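Local coordinates for protein argonaute (Methanocaldococcus jannaschii, PDB 5G5S), which cleaves single-stranded target DNA that pairs with a short single-stranded DNA guide, and may thereby defend its host against invading genetic elements, at residues Ile658-Leu661 with Leu662-Thr666; Val523-Ser526 with Glu527-Arg531; Asn559-Met562 with Glu563-Ile567; Thr329-Leu332 with Phe333-Ile336; Asn280-Lys283 with Gly284-Ile287. One frame throughout, in Å; residues are numbered along the deposited sequence.

Interaction 1 of 5, residues Ile658-Leu661 with Leu662-Thr666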
loop_
_atom_site.group_PDB
_atom_site.type_symbol
_atom_site.label_atom_id
_atom_site.label_comp_id
_atom_site.label_asym_id
_atom_site.label_seq_id
_atom_site.Cartn_x
_atom_site.Cartn_y
_atom_site.Cartn_z
ATOM N N ILE A 658 20.071 -5.851 -0.857
ATOM C CA ILE A 658 18.596 -5.901 -0.884
ATOM C C ILE A 658 17.954 -4.572 -1.139
ATOM O O ILE A 658 16.978 -4.525 -1.887
ATOM C CB ILE A 658 17.867 -6.581 0.298
ATOM C CG1 ILE A 658 18.544 -6.391 1.644
ATOM C CG2 ILE A 658 17.364 -7.978 -0.021
ATOM C CD1 ILE A 658 17.958 -5.311 2.427
ATOM N N MET A 659 18.486 -3.487 -0.542
ATOM C CA MET A 659 17.957 -2.137 -0.720
ATOM C C MET A 659 18.089 -1.698 -2.154
ATOM O O MET A 659 17.139 -1.133 -2.677
ATOM C CB MET A 659 18.554 -1.142 0.288
ATOM C CG MET A 659 18.099 -1.411 1.734
ATOM S SD MET A 659 18.585 -0.141 2.933
ATOM C CE MET A 659 17.175 0.779 3.028
ATOM N N GLN A 660 19.197 -2.070 -2.828
ATOM C CA GLN A 660 19.378 -1.784 -4.245
ATOM C C GLN A 660 18.357 -2.570 -5.056
ATOM O O GLN A 660 17.737 -1.996 -5.937
ATOM C CB GLN A 660 20.815 -2.064 -4.720
ATOM C CG GLN A 660 21.083 -1.721 -6.207
ATOM C CD GLN A 660 20.990 -0.249 -6.515
ATOM O OE1 GLN A 660 21.744 0.566 -5.988
ATOM N NE2 GLN A 660 20.063 0.123 -7.390
ATOM N N LEU A 661 18.143 -3.854 -4.726
ATOM C CA LEU A 661 17.145 -4.692 -5.394
ATOM C C LEU A 661 15.738 -4.116 -5.228
ATOM O O LEU A 661 14.980 -4.069 -6.192
ATOM C CB LEU A 661 17.194 -6.152 -4.881
ATOM C CG LEU A 661 16.036 -7.091 -5.352
ATOM C CD1 LEU A 661 16.018 -7.243 -6.856
ATOM C CD2 LEU A 661 16.135 -8.434 -4.723
ATOM N N LEU A 662 15.388 -3.705 -4.004
ATOM C CA LEU A 662 14.079 -3.134 -3.691
ATOM C C LEU A 662 13.869 -1.833 -4.419
ATOM O O LEU A 662 12.786 -1.625 -4.976
ATOM C CB LEU A 662 13.884 -3.002 -2.172
ATOM C CG LEU A 662 13.889 -4.336 -1.388
ATOM C CD1 LEU A 662 13.763 -4.095 0.100
ATOM C CD2 LEU A 662 12.828 -5.306 -1.891
ATOM N N TYR A 663 14.939 -0.985 -4.488
ATOM C CA TYR A 663 14.941 0.260 -5.251
ATOM C C TYR A 663 14.723 -0.014 -6.727
ATOM O O TYR A 663 13.963 0.713 -7.363
ATOM C CB TYR A 663 16.254 1.058 -5.068
ATOM C CG TYR A 663 16.262 2.329 -5.893
ATOM C CD1 TYR A 663 15.430 3.398 -5.572
ATOM C CD2 TYR A 663 17.020 2.422 -7.059
ATOM C CE1 TYR A 663 15.397 4.555 -6.357
ATOM C CE2 TYR A 663 17.004 3.576 -7.845
ATOM C CZ TYR A 663 16.188 4.640 -7.493
ATOM O OH TYR A 663 16.167 5.785 -8.258
ATOM N N ASP A 664 15.411 -1.028 -7.280
ATOM C CA ASP A 664 15.292 -1.387 -8.697
ATOM C C ASP A 664 13.861 -1.783 -9.028
ATOM O O ASP A 664 13.403 -1.504 -10.128
ATOM C CB ASP A 664 16.228 -2.562 -9.063
ATOM C CG ASP A 664 17.724 -2.298 -9.004
ATOM O OD1 ASP A 664 18.121 -1.112 -8.903
ATOM O OD2 ASP A 664 18.501 -3.287 -9.003
ATOM N N LEU A 665 13.171 -2.445 -8.075
ATOM C CA LEU A 665 11.788 -2.895 -8.230
ATOM C C LEU A 665 10.767 -1.764 -8.185
ATOM O O LEU A 665 9.696 -1.925 -8.747
ATOM C CB LEU A 665 11.440 -4.028 -7.254
ATOM C CG LEU A 665 12.159 -5.364 -7.484
ATOM C CD1 LEU A 665 12.060 -6.255 -6.251
ATOM C CD2 LEU A 665 11.618 -6.090 -8.710
ATOM N N THR A 666 11.105 -0.603 -7.580
ATOM C CA THR A 666 10.230 0.599 -7.575
ATOM C C THR A 666 10.242 1.252 -8.993
ATOM O O THR A 666 9.371 2.060 -9.338
ATOM C CB THR A 666 10.684 1.631 -6.495
ATOM O OG1 THR A 666 11.895 2.293 -6.908
ATOM C CG2 THR A 666 10.837 1.021 -5.092
#
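Asp664 OD1 is gripped by two donors: Gln660 NE2, at 2.8 Å from it one helical turn back, and the hydroxyl of Thr312 from a loop. Helix 656-666 thus illustrates an i to i+4 side-chain bond laid over a main-chain one, for Asp664 N also binds Gln660 O at 2.9 Å. With CG of Gln660 placed opposite its backbone N (chi1 -178°) and the chain folded at chi2, the amide is carried forward to the next turn. The carboxylate oxygen lies in the amide plane, while NE2 meets OD1 on its syn side, though 28° out of the carboxylate plane, the two flat groups being turned 40° from each other. NE2 also stands at the edge of the Tyr663 ring, 3.8 Å from Tyr663 CD2. Leu661 and Leu665 run side by side, Leu661 CD1 lying 4.1 Å from Leu665 CD1, and both pack on Ile502 of strand 501-506. Leu662 and Met659 rest on Phe624 and Leu638 of the PIWI sheet. Gln660 OE1 accepts from Asn310 N, so both ends of the amide are engaged, fixing its rotation; the two donors would be expected to favour the charged carboxylate and to offset Gln660 O, an acceptor 3.1 Å from Asp664 OD1.

Interaction 2 of 5, residues Val523-Ser526 with Glu527-Arg531; sequences VYDS and EGKIR
Glu527 opens the return side of a beta hairpin in the PIWI domain, where a type I turn from Asp525 to Gly528 joins strands 517-525 and 530-537. Its N donates to Asp525 OD1 across 3.1 Å, as in an Asx turn. Gly528 N closes the beta turn on Asp525 O; the residue has positive phi, and its O lies 3.2 Å from Tyr524 CD2. Lys529 N gives Asp525 OD1 a second bond, of 3.0 Å, from the opposite face of the carboxylate to Glu527 N. Lys529 O accepts from Asp525 N. Ile530 forms a non-hydrogen-bonded antiparallel pair with Tyr524; their side chains run alongside each other, and Ile530 CG1 comes within 3.4 Å of Tyr524 CZ. Helix 684-697 covers the same tyrosine, while Leu712 meets Ile530. Arg531 N continues the strand pairing at Val523 O, 2.7 Å away. Bends at chi2 and chi3 (-57° and -69°) bring its guanidinium back to the turn, with NE bound to a tris molecule probably from the crystallisation liquor. The guanidinium stands almost upright to the carboxylate, 84° between planes, and Arg531 NH1 forms a 3.0 Å salt bridge to the anti lone pair of Asp525 OD2.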
loop_
_atom_site.group_PDB
_atom_site.type_symbol
_atom_site.label_atom_id
_atom_site.label_comp_id
_atom_site.label_asym_id
_atom_site.label_seq_id
_atom_site.Cartn_x
_atom_site.Cartn_y
_atom_site.Cartn_z
ATOM N N VAL A 523 3.798 -12.284 -9.147
ATOM C CA VAL A 523 5.036 -13.001 -9.420
ATOM C C VAL A 523 5.893 -12.291 -10.464
ATOM O O VAL A 523 5.469 -12.096 -11.599
ATOM C CB VAL A 523 4.746 -14.482 -9.800
ATOM C CG1 VAL A 523 6.042 -15.274 -9.979
ATOM C CG2 VAL A 523 3.829 -15.161 -8.777
ATOM N N TYR A 524 7.117 -11.936 -10.072
ATOM C CA TYR A 524 8.119 -11.316 -10.926
ATOM C C TYR A 524 9.247 -12.298 -11.159
ATOM O O TYR A 524 9.615 -13.022 -10.243
ATOM C CB TYR A 524 8.670 -10.032 -10.280
ATOM C CG TYR A 524 7.821 -8.811 -10.544
ATOM C CD1 TYR A 524 6.499 -8.745 -10.103
ATOM C CD2 TYR A 524 8.339 -7.712 -11.212
ATOM C CE1 TYR A 524 5.711 -7.624 -10.348
ATOM C CE2 TYR A 524 7.561 -6.580 -11.457
ATOM C CZ TYR A 524 6.249 -6.542 -11.017
ATOM O OH TYR A 524 5.475 -5.441 -11.253
ATOM N N ASP A 525 9.810 -12.313 -12.369
ATOM C CA ASP A 525 10.948 -13.179 -12.663
ATOM C C ASP A 525 12.261 -12.442 -12.370
ATOM O O ASP A 525 12.227 -11.298 -11.902
ATOM C CB ASP A 525 10.883 -13.745 -14.101
ATOM C CG ASP A 525 10.960 -12.748 -15.249
ATOM O OD1 ASP A 525 11.316 -11.573 -15.004
ATOM O OD2 ASP A 525 10.714 -13.156 -16.401
ATOM N N SER A 526 13.408 -13.086 -12.661
ATOM C CA SER A 526 14.741 -12.528 -12.439
ATOM C C SER A 526 15.037 -11.249 -13.249
ATOM O O SER A 526 15.951 -10.510 -12.862
ATOM C CB SER A 526 15.817 -13.587 -12.664
ATOM O OG SER A 526 15.920 -13.973 -14.024
ATOM N N GLU A 527 14.278 -10.986 -14.358
ATOM C CA GLU A 527 14.424 -9.792 -15.212
ATOM C C GLU A 527 13.477 -8.637 -14.794
ATOM O O GLU A 527 13.498 -7.573 -15.420
ATOM C CB GLU A 527 14.160 -10.117 -16.701
ATOM C CG GLU A 527 15.096 -11.110 -17.364
ATOM C CD GLU A 527 14.607 -11.565 -18.728
ATOM O OE1 GLU A 527 13.414 -11.932 -18.842
ATOM O OE2 GLU A 527 15.417 -11.561 -19.685
ATOM N N GLY A 528 12.633 -8.874 -13.793
ATOM C CA GLY A 528 11.685 -7.879 -13.307
ATOM C C GLY A 528 10.378 -7.796 -14.077
ATOM O O GLY A 528 9.660 -6.795 -13.977
ATOM N N LYS A 529 10.037 -8.842 -14.844
ATOM C CA LYS A 529 8.755 -8.820 -15.544
ATOM C C LYS A 529 7.696 -9.663 -14.852
ATOM O O LYS A 529 8.030 -10.667 -14.210
ATOM C CB LYS A 529 8.883 -9.075 -17.058
ATOM C CG LYS A 529 9.331 -10.456 -17.491
ATOM C CD LYS A 529 9.735 -10.453 -18.963
ATOM C CE LYS A 529 9.983 -11.840 -19.493
ATOM N NZ LYS A 529 9.967 -11.865 -20.980
ATOM N N ILE A 530 6.427 -9.214 -14.923
ATOM C CA ILE A 530 5.283 -9.886 -14.301
ATOM C C ILE A 530 5.014 -11.189 -15.033
ATOM O O ILE A 530 4.764 -11.181 -16.233
ATOM C CB ILE A 530 4.005 -8.989 -14.233
ATOM C CG1 ILE A 530 4.292 -7.631 -13.565
ATOM C CG2 ILE A 530 2.842 -9.717 -13.517
ATOM C CD1 ILE A 530 3.416 -6.489 -14.020
ATOM N N ARG A 531 5.079 -12.301 -14.310
ATOM C CA ARG A 531 4.814 -13.622 -14.864
ATOM C C ARG A 531 3.401 -14.068 -14.537
ATOM O O ARG A 531 2.781 -14.749 -15.355
ATOM C CB ARG A 531 5.853 -14.655 -14.393
ATOM C CG ARG A 531 7.300 -14.317 -14.806
ATOM C CD ARG A 531 7.518 -14.153 -16.312
ATOM N NE ARG A 531 7.381 -15.416 -17.045
ATOM C CZ ARG A 531 8.391 -16.221 -17.369
ATOM N NH1 ARG A 531 9.639 -15.905 -17.033
ATOM N NH2 ARG A 531 8.161 -17.347 -18.034
#

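Interaction 3 of 5, residues Asn559-Met562 with Glu563-Ile567; sequences NIDM and ENKNI
The loop that leads from helix 547-556 into strand 566-571 of the PIWI sheet shows how a lysine can close a bend by reaching back to a main-chain carbonyl. Lys565 NZ donates to Asp561 O at 2.8 Å, coming from above the carbonyl plane, 47° out of it. Turned at chi2 (-69°) and again at chi4 (74°), the lysine doubles back across Met562, whose carbonyl carbon lies 3.9 Å from Lys565 CG. The Asp561 side chain crosses that of Lys565 at about a right angle, and its carboxylate adds only a long salt bridge, 3.9 Å between Asp561 OD2 and Lys565 NZ. Its other oxygen, OD1, takes a weak bond from Glu563 N, at 3.4 Å. Apart from these polar bonds, Met562 and Ile567 cross nearly perpendicularly: Ile567 CD1 touches Met562 CG at 3.6 Å and also the methyl CE at 3.7 Å. Ser592 OG binds both Met562 O and Lys565 N, tying the bend to the start of strand 593-600. Met562 packs against Ile551 and Leu554 of helix 547-556 and against Met503 of strand 501-506, which Ile567 also touches, so the contact lies at the junction between that helix and the sheet.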
loop_
_atom_site.group_PDB
_atom_site.type_symbol
_atom_site.label_atom_id
_atom_site.label_comp_id
_atom_site.label_asym_id
_atom_site.label_seq_id
_atom_site.Cartn_x
_atom_site.Cartn_y
_atom_site.Cartn_z
ATOM N N ASN A 559 -0.239 -23.975 -10.215
ATOM C CA ASN A 559 0.661 -24.641 -11.164
ATOM C C ASN A 559 2.006 -23.927 -11.380
ATOM O O ASN A 559 2.594 -24.026 -12.459
ATOM C CB ASN A 559 -0.036 -24.996 -12.512
ATOM C CG ASN A 559 -1.402 -25.643 -12.390
ATOM O OD1 ASN A 559 -2.417 -25.063 -12.795
ATOM N ND2 ASN A 559 -1.463 -26.858 -11.843
ATOM N N ILE A 560 2.512 -23.244 -10.349
ATOM C CA ILE A 560 3.823 -22.597 -10.431
ATOM C C ILE A 560 4.850 -23.581 -9.854
ATOM O O ILE A 560 4.654 -24.094 -8.747
ATOM C CB ILE A 560 3.848 -21.198 -9.740
ATOM C CG1 ILE A 560 2.901 -20.200 -10.466
ATOM C CG2 ILE A 560 5.278 -20.632 -9.660
ATOM C CD1 ILE A 560 2.205 -19.217 -9.582
ATOM N N ASP A 561 5.913 -23.884 -10.623
ATOM C CA ASP A 561 6.972 -24.774 -10.149
ATOM C C ASP A 561 7.756 -24.008 -9.094
ATOM O O ASP A 561 8.334 -22.956 -9.372
ATOM C CB ASP A 561 7.880 -25.274 -11.296
ATOM C CG ASP A 561 9.012 -26.221 -10.890
ATOM O OD1 ASP A 561 8.928 -26.824 -9.791
ATOM O OD2 ASP A 561 9.965 -26.386 -11.689
ATOM N N MET A 562 7.710 -24.501 -7.870
ATOM C CA MET A 562 8.399 -23.828 -6.784
ATOM C C MET A 562 9.471 -24.620 -6.075
ATOM O O MET A 562 9.927 -24.228 -5.003
ATOM C CB MET A 562 7.410 -23.127 -5.864
ATOM C CG MET A 562 7.125 -21.745 -6.387
ATOM S SD MET A 562 5.742 -20.997 -5.618
ATOM C CE MET A 562 6.453 -20.517 -4.028
ATOM N N GLU A 563 9.925 -25.695 -6.742
ATOM C CA GLU A 563 10.975 -26.596 -6.294
ATOM C C GLU A 563 12.289 -26.183 -6.930
ATOM O O GLU A 563 12.294 -25.740 -8.090
ATOM C CB GLU A 563 10.649 -28.029 -6.714
ATOM C CG GLU A 563 9.294 -28.521 -6.224
ATOM C CD GLU A 563 8.938 -29.965 -6.524
ATOM O OE1 GLU A 563 9.668 -30.628 -7.301
ATOM O OE2 GLU A 563 7.913 -30.433 -5.976
ATOM N N ASN A 564 13.416 -26.379 -6.191
ATOM C CA ASN A 564 14.793 -26.093 -6.645
ATOM C C ASN A 564 14.947 -24.631 -7.117
ATOM O O ASN A 564 15.697 -24.323 -8.054
ATOM C CB ASN A 564 15.207 -27.105 -7.708
ATOM C CG ASN A 564 14.735 -28.511 -7.398
ATOM O OD1 ASN A 564 14.975 -29.054 -6.314
ATOM N ND2 ASN A 564 14.031 -29.124 -8.336
ATOM N N LYS A 565 14.216 -23.740 -6.432
ATOM C CA LYS A 565 14.135 -22.326 -6.726
ATOM C C LYS A 565 14.659 -21.476 -5.584
ATOM O O LYS A 565 14.763 -21.938 -4.450
ATOM C CB LYS A 565 12.662 -21.941 -7.002
ATOM C CG LYS A 565 12.001 -22.614 -8.218
ATOM C CD LYS A 565 12.558 -22.155 -9.572
ATOM C CE LYS A 565 12.004 -22.945 -10.733
ATOM N NZ LYS A 565 10.596 -22.576 -11.032
ATOM N N ASN A 566 14.990 -20.215 -5.904
ATOM C CA ASN A 566 15.387 -19.177 -4.964
ATOM C C ASN A 566 14.298 -18.131 -5.105
ATOM O O ASN A 566 14.183 -17.505 -6.154
ATOM C CB ASN A 566 16.784 -18.608 -5.271
ATOM C CG ASN A 566 17.309 -17.771 -4.131
ATOM O OD1 ASN A 566 16.588 -17.431 -3.185
ATOM N ND2 ASN A 566 18.576 -17.443 -4.169
ATOM N N ILE A 567 13.421 -18.041 -4.089
ATOM C CA ILE A 567 12.226 -17.188 -4.070
ATOM C C ILE A 567 12.281 -16.209 -2.925
ATOM O O ILE A 567 12.538 -16.597 -1.786
ATOM C CB ILE A 567 10.913 -18.050 -4.016
ATOM C CG1 ILE A 567 10.839 -19.051 -5.195
ATOM C CG2 ILE A 567 9.650 -17.186 -3.982
ATOM C CD1 ILE A 567 10.055 -20.283 -4.883
#

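Interaction 4 of 5, residues Thr329-Leu332 with Phe333-Ile336; sequences TNTL and FTWI
Trp335 turns its indole back upon the carbonyl of Leu332, three residues earlier in an irregular loop, an example of an indole N-H serving a main-chain carbonyl in a stretch without regular helical bonds. From CB, chi1 of 51° sets CG between the backbone N and the carbonyl carbon, and chi2 of -93° then turns the pyrrole edge to Leu332. CD1 comes first, 3.3 Å from Leu332 O. NE1 follows at 2.7 Å from Leu332 O, a short but weak hydrogen bond because the N-H points well off the acceptor, at 128°. The oxygen lies at the ring edge, near its plane. CE2 is already drawing away, at 3.8 Å from Leu332 O, while one face of the indole has the carbonyl carbon of Phe333 and Ile336 CG1 over its rim.

Leu332 O also lies over one face of the Phe333 ring. That ring and the Leu332 side chain point the same way, side by side, with Leu332 CD2 3.7 Å from Phe333 CE2. A second bond lies one residue earlier on each side: Thr334 OG1 donates to Thr331 O at 2.8 Å, approaching from above the carbonyl plane, while its methyl CG2 stands 3.7 Å from Asn330 O.

Helix 473-485 receives Phe333 through Leu479 and Met483, and its Asn476 binds both Phe333 N and Thr329 O. Tyr490 meets the phenyl ring edge-to-face. Trp335 leans instead on Ile389 of helix 372-390, which Ile336 also touches, so the loop bridges two helices of the Mid domain, with Leu332 reaching Val316 of strand 314-317.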
loop_
_atom_site.group_PDB
_atom_site.type_symbol
_atom_site.label_atom_id
_atom_site.label_comp_id
_atom_site.label_asym_id
_atom_site.label_seq_id
_atom_site.Cartn_x
_atom_site.Cartn_y
_atom_site.Cartn_z
ATOM N N THR A 329 12.244 5.848 -18.324
ATOM C CA THR A 329 11.164 5.566 -19.286
ATOM C C THR A 329 10.633 6.877 -19.919
ATOM O O THR A 329 9.770 6.836 -20.806
ATOM C CB THR A 329 10.045 4.726 -18.649
ATOM O OG1 THR A 329 9.491 5.443 -17.546
ATOM C CG2 THR A 329 10.505 3.328 -18.227
ATOM N N ASN A 330 11.189 8.039 -19.486
ATOM C CA ASN A 330 10.822 9.379 -19.956
ATOM C C ASN A 330 11.072 9.608 -21.455
ATOM O O ASN A 330 10.611 10.614 -22.009
ATOM C CB ASN A 330 11.482 10.472 -19.093
ATOM C CG ASN A 330 12.999 10.562 -19.150
ATOM O OD1 ASN A 330 13.702 9.767 -19.791
ATOM N ND2 ASN A 330 13.540 11.560 -18.474
ATOM N N THR A 331 11.794 8.661 -22.099
ATOM C CA THR A 331 12.133 8.678 -23.525
ATOM C C THR A 331 11.676 7.398 -24.260
ATOM O O THR A 331 12.133 7.147 -25.376
ATOM C CB THR A 331 13.639 8.927 -23.736
ATOM O OG1 THR A 331 14.379 7.876 -23.114
ATOM C CG2 THR A 331 14.099 10.306 -23.247
ATOM N N LEU A 332 10.777 6.595 -23.647
ATOM C CA LEU A 332 10.297 5.355 -24.264
ATOM C C LEU A 332 9.491 5.582 -25.553
ATOM O O LEU A 332 9.637 4.817 -26.511
ATOM C CB LEU A 332 9.497 4.520 -23.250
ATOM C CG LEU A 332 9.397 3.012 -23.498
ATOM C CD1 LEU A 332 10.745 2.345 -23.388
ATOM C CD2 LEU A 332 8.487 2.371 -22.483
ATOM N N PHE A 333 8.652 6.638 -25.568
ATOM C CA PHE A 333 7.797 6.995 -26.703
ATOM C C PHE A 333 8.058 8.417 -27.206
ATOM O O PHE A 333 7.141 9.073 -27.701
ATOM C CB PHE A 333 6.310 6.785 -26.362
ATOM C CG PHE A 333 5.941 5.365 -26.005
ATOM C CD1 PHE A 333 5.584 4.453 -26.992
ATOM C CD2 PHE A 333 5.931 4.944 -24.680
ATOM C CE1 PHE A 333 5.232 3.141 -26.658
ATOM C CE2 PHE A 333 5.582 3.633 -24.350
ATOM C CZ PHE A 333 5.236 2.740 -25.341
ATOM N N THR A 334 9.308 8.888 -27.104
ATOM C CA THR A 334 9.689 10.212 -27.599
ATOM C C THR A 334 9.666 10.261 -29.141
ATOM O O THR A 334 9.448 11.328 -29.720
ATOM C CB THR A 334 10.982 10.699 -26.943
ATOM O OG1 THR A 334 11.841 9.576 -26.727
ATOM C CG2 THR A 334 10.721 11.409 -25.615
ATOM N N TRP A 335 9.801 9.074 -29.781
ATOM C CA TRP A 335 9.747 8.840 -31.224
ATOM C C TRP A 335 8.343 9.065 -31.822
ATOM O O TRP A 335 8.192 9.079 -33.048
ATOM C CB TRP A 335 10.299 7.448 -31.582
ATOM C CG TRP A 335 9.703 6.324 -30.787
ATOM C CD1 TRP A 335 10.190 5.790 -29.629
ATOM C CD2 TRP A 335 8.505 5.602 -31.091
ATOM N NE1 TRP A 335 9.370 4.773 -29.194
ATOM C CE2 TRP A 335 8.325 4.637 -30.071
ATOM C CE3 TRP A 335 7.558 5.674 -32.130
ATOM C CZ2 TRP A 335 7.239 3.749 -30.060
ATOM C CZ3 TRP A 335 6.482 4.800 -32.114
ATOM C CH2 TRP A 335 6.326 3.856 -31.087
ATOM N N ILE A 336 7.326 9.257 -30.959
ATOM C CA ILE A 336 5.947 9.546 -31.371
ATOM C C ILE A 336 5.912 10.950 -31.990
ATOM O O ILE A 336 5.307 11.128 -33.042
ATOM C CB ILE A 336 4.945 9.359 -30.180
ATOM C CG1 ILE A 336 4.864 7.874 -29.720
ATOM C CG2 ILE A 336 3.548 9.969 -30.446
ATOM C CD1 ILE A 336 4.040 6.903 -30.565
#

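Interaction 5 of 5, residues Asn280-Lys283 with Gly284-Ile287; sequences NENK and GKII
Asn282 and Lys285 lie side by side and point the same way near the start of helix 280-293, a simple case of neighbouring polar chains joined at i to i+3. Lys285 is extended beyond CG, with CG opposite its carbonyl carbon (chi1 -63°), and this carries the ammonium back along the helix to the asparagine amide. Lys285 NZ meets Asn282 OD1 at 2.9 Å, nearly in line with the amide C=O, at a C=O...N angle of 172°. The aliphatic part of the lysine follows the backbone on the way: Lys285 CG is 3.4 Å from Glu281 O, and Lys285 CD and CE each lie 3.8 Å from Asn282 OD1.

Along the main chain the helix closes its first turns. Gly284 N bonds to Asn280 O at 3.0 Å and Ile287 N to Lys283 O at 3.1 Å, whereas Ile286 N reaches Asn282 O only weakly. Ile287 sends CG1 alongside that same Lys283 carbonyl, 3.3 Å from its oxygen. Lys283 is bent at chi2, chi3 and chi4 and turns its NZ toward Leu278 O for a weak bond before the helix.

The other polar ends go to partners elsewhere in the chain: Asn280 binds Thr609 O and also Ser633 N, in the segment 627-634 that binds the 5'-phosphorylated end of the guide, and Glu281 binds Ser610 OG. Ile286 and Ile287 pack on Phe157 of strand 150-163, placing the apolar flank against that sheet. The lysine charge is thus met by a neutral amide oxygen, so the bond is ion-dipole in character and would be expected to polarise the Asn282 carbonyl without cancelling the charge.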
loop_
_atom_site.group_PDB
_atom_site.type_symbol
_atom_site.label_atom_id
_atom_site.label_comp_id
_atom_site.label_asym_id
_atom_site.label_seq_id
_atom_site.Cartn_x
_atom_site.Cartn_y
_atom_site.Cartn_z
ATOM N N ASN A 280 9.932 17.988 4.426
ATOM C CA ASN A 280 10.485 17.108 5.453
ATOM C C ASN A 280 11.332 17.864 6.483
ATOM O O ASN A 280 11.237 17.560 7.672
ATOM C CB ASN A 280 11.266 15.952 4.829
ATOM C CG ASN A 280 10.435 14.935 4.070
ATOM O OD1 ASN A 280 9.232 14.775 4.288
ATOM N ND2 ASN A 280 11.070 14.209 3.169
ATOM N N GLU A 281 12.107 18.877 6.034
ATOM C CA GLU A 281 12.935 19.746 6.892
ATOM C C GLU A 281 12.049 20.529 7.876
ATOM O O GLU A 281 12.329 20.540 9.077
ATOM C CB GLU A 281 13.777 20.731 6.051
ATOM C CG GLU A 281 14.847 20.078 5.182
ATOM C CD GLU A 281 14.448 19.647 3.778
ATOM O OE1 GLU A 281 13.252 19.339 3.546
ATOM O OE2 GLU A 281 15.353 19.578 2.914
ATOM N N ASN A 282 10.952 21.138 7.360
ATOM C CA ASN A 282 9.994 21.898 8.161
ATOM C C ASN A 282 9.199 21.031 9.119
ATOM O O ASN A 282 8.911 21.467 10.230
ATOM C CB ASN A 282 9.084 22.730 7.284
ATOM C CG ASN A 282 9.759 23.900 6.625
ATOM O OD1 ASN A 282 10.834 24.361 7.041
ATOM N ND2 ASN A 282 9.123 24.411 5.578
ATOM N N LYS A 283 8.886 19.790 8.711
ATOM C CA LYS A 283 8.201 18.801 9.553
ATOM C C LYS A 283 9.152 18.443 10.708
ATOM O O LYS A 283 8.716 18.286 11.845
ATOM C CB LYS A 283 7.867 17.538 8.739
ATOM C CG LYS A 283 6.448 17.022 8.941
ATOM C CD LYS A 283 5.514 17.418 7.785
ATOM C CE LYS A 283 5.361 16.365 6.705
ATOM N NZ LYS A 283 6.579 16.225 5.862
ATOM N N GLY A 284 10.443 18.387 10.400
ATOM C CA GLY A 284 11.496 18.114 11.372
ATOM C C GLY A 284 11.565 19.145 12.475
ATOM O O GLY A 284 11.745 18.793 13.640
ATOM N N LYS A 285 11.365 20.422 12.109
ATOM C CA LYS A 285 11.392 21.560 13.033
ATOM C C LYS A 285 10.243 21.495 14.042
ATOM O O LYS A 285 10.437 21.847 15.204
ATOM C CB LYS A 285 11.425 22.884 12.263
ATOM C CG LYS A 285 12.678 23.048 11.404
ATOM C CD LYS A 285 12.580 24.243 10.461
ATOM C CE LYS A 285 13.704 24.254 9.454
ATOM N NZ LYS A 285 13.379 25.112 8.285
ATOM N N ILE A 286 9.073 20.987 13.606
ATOM C CA ILE A 286 7.885 20.759 14.437
ATOM C C ILE A 286 8.183 19.613 15.425
ATOM O O ILE A 286 7.888 19.761 16.615
ATOM C CB ILE A 286 6.620 20.459 13.563
ATOM C CG1 ILE A 286 6.246 21.631 12.604
ATOM C CG2 ILE A 286 5.418 19.952 14.390
ATOM C CD1 ILE A 286 5.674 22.944 13.231
ATOM N N ILE A 287 8.770 18.481 14.932
ATOM C CA ILE A 287 9.122 17.321 15.774
ATOM C C ILE A 287 10.098 17.753 16.875
ATOM O O ILE A 287 9.860 17.457 18.043
ATOM C CB ILE A 287 9.617 16.060 14.991
ATOM C CG1 ILE A 287 8.699 15.662 13.787
ATOM C CG2 ILE A 287 9.862 14.872 15.934
ATOM C CD1 ILE A 287 7.312 15.230 14.055
#

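Interactions 1, 2 and 3 all lie in the PIWI domain, and strand 501-506 runs past all three: Ile502 meets the helix of interaction 1, while Met503 touches both Val523 of interaction 2 and the loop of interaction 3. Interactions 2 and 3 reach the same sheet, their centres 13 Å apart; those of interactions 1 and 2 are 14 Å apart. Leu662 of interaction 1 lies about 12 Å, side chain to side chain, from Asp572, a probable catalytic metal ligand. Interaction 4 sits elsewhere, the Phe333 side chain about 9 Å from that of guide-contacting Gln481. Interaction 5 is remote, 46 Å from interaction 3 between centres, the Ile286 side chain about 6 Å from that of guide-contacting His159.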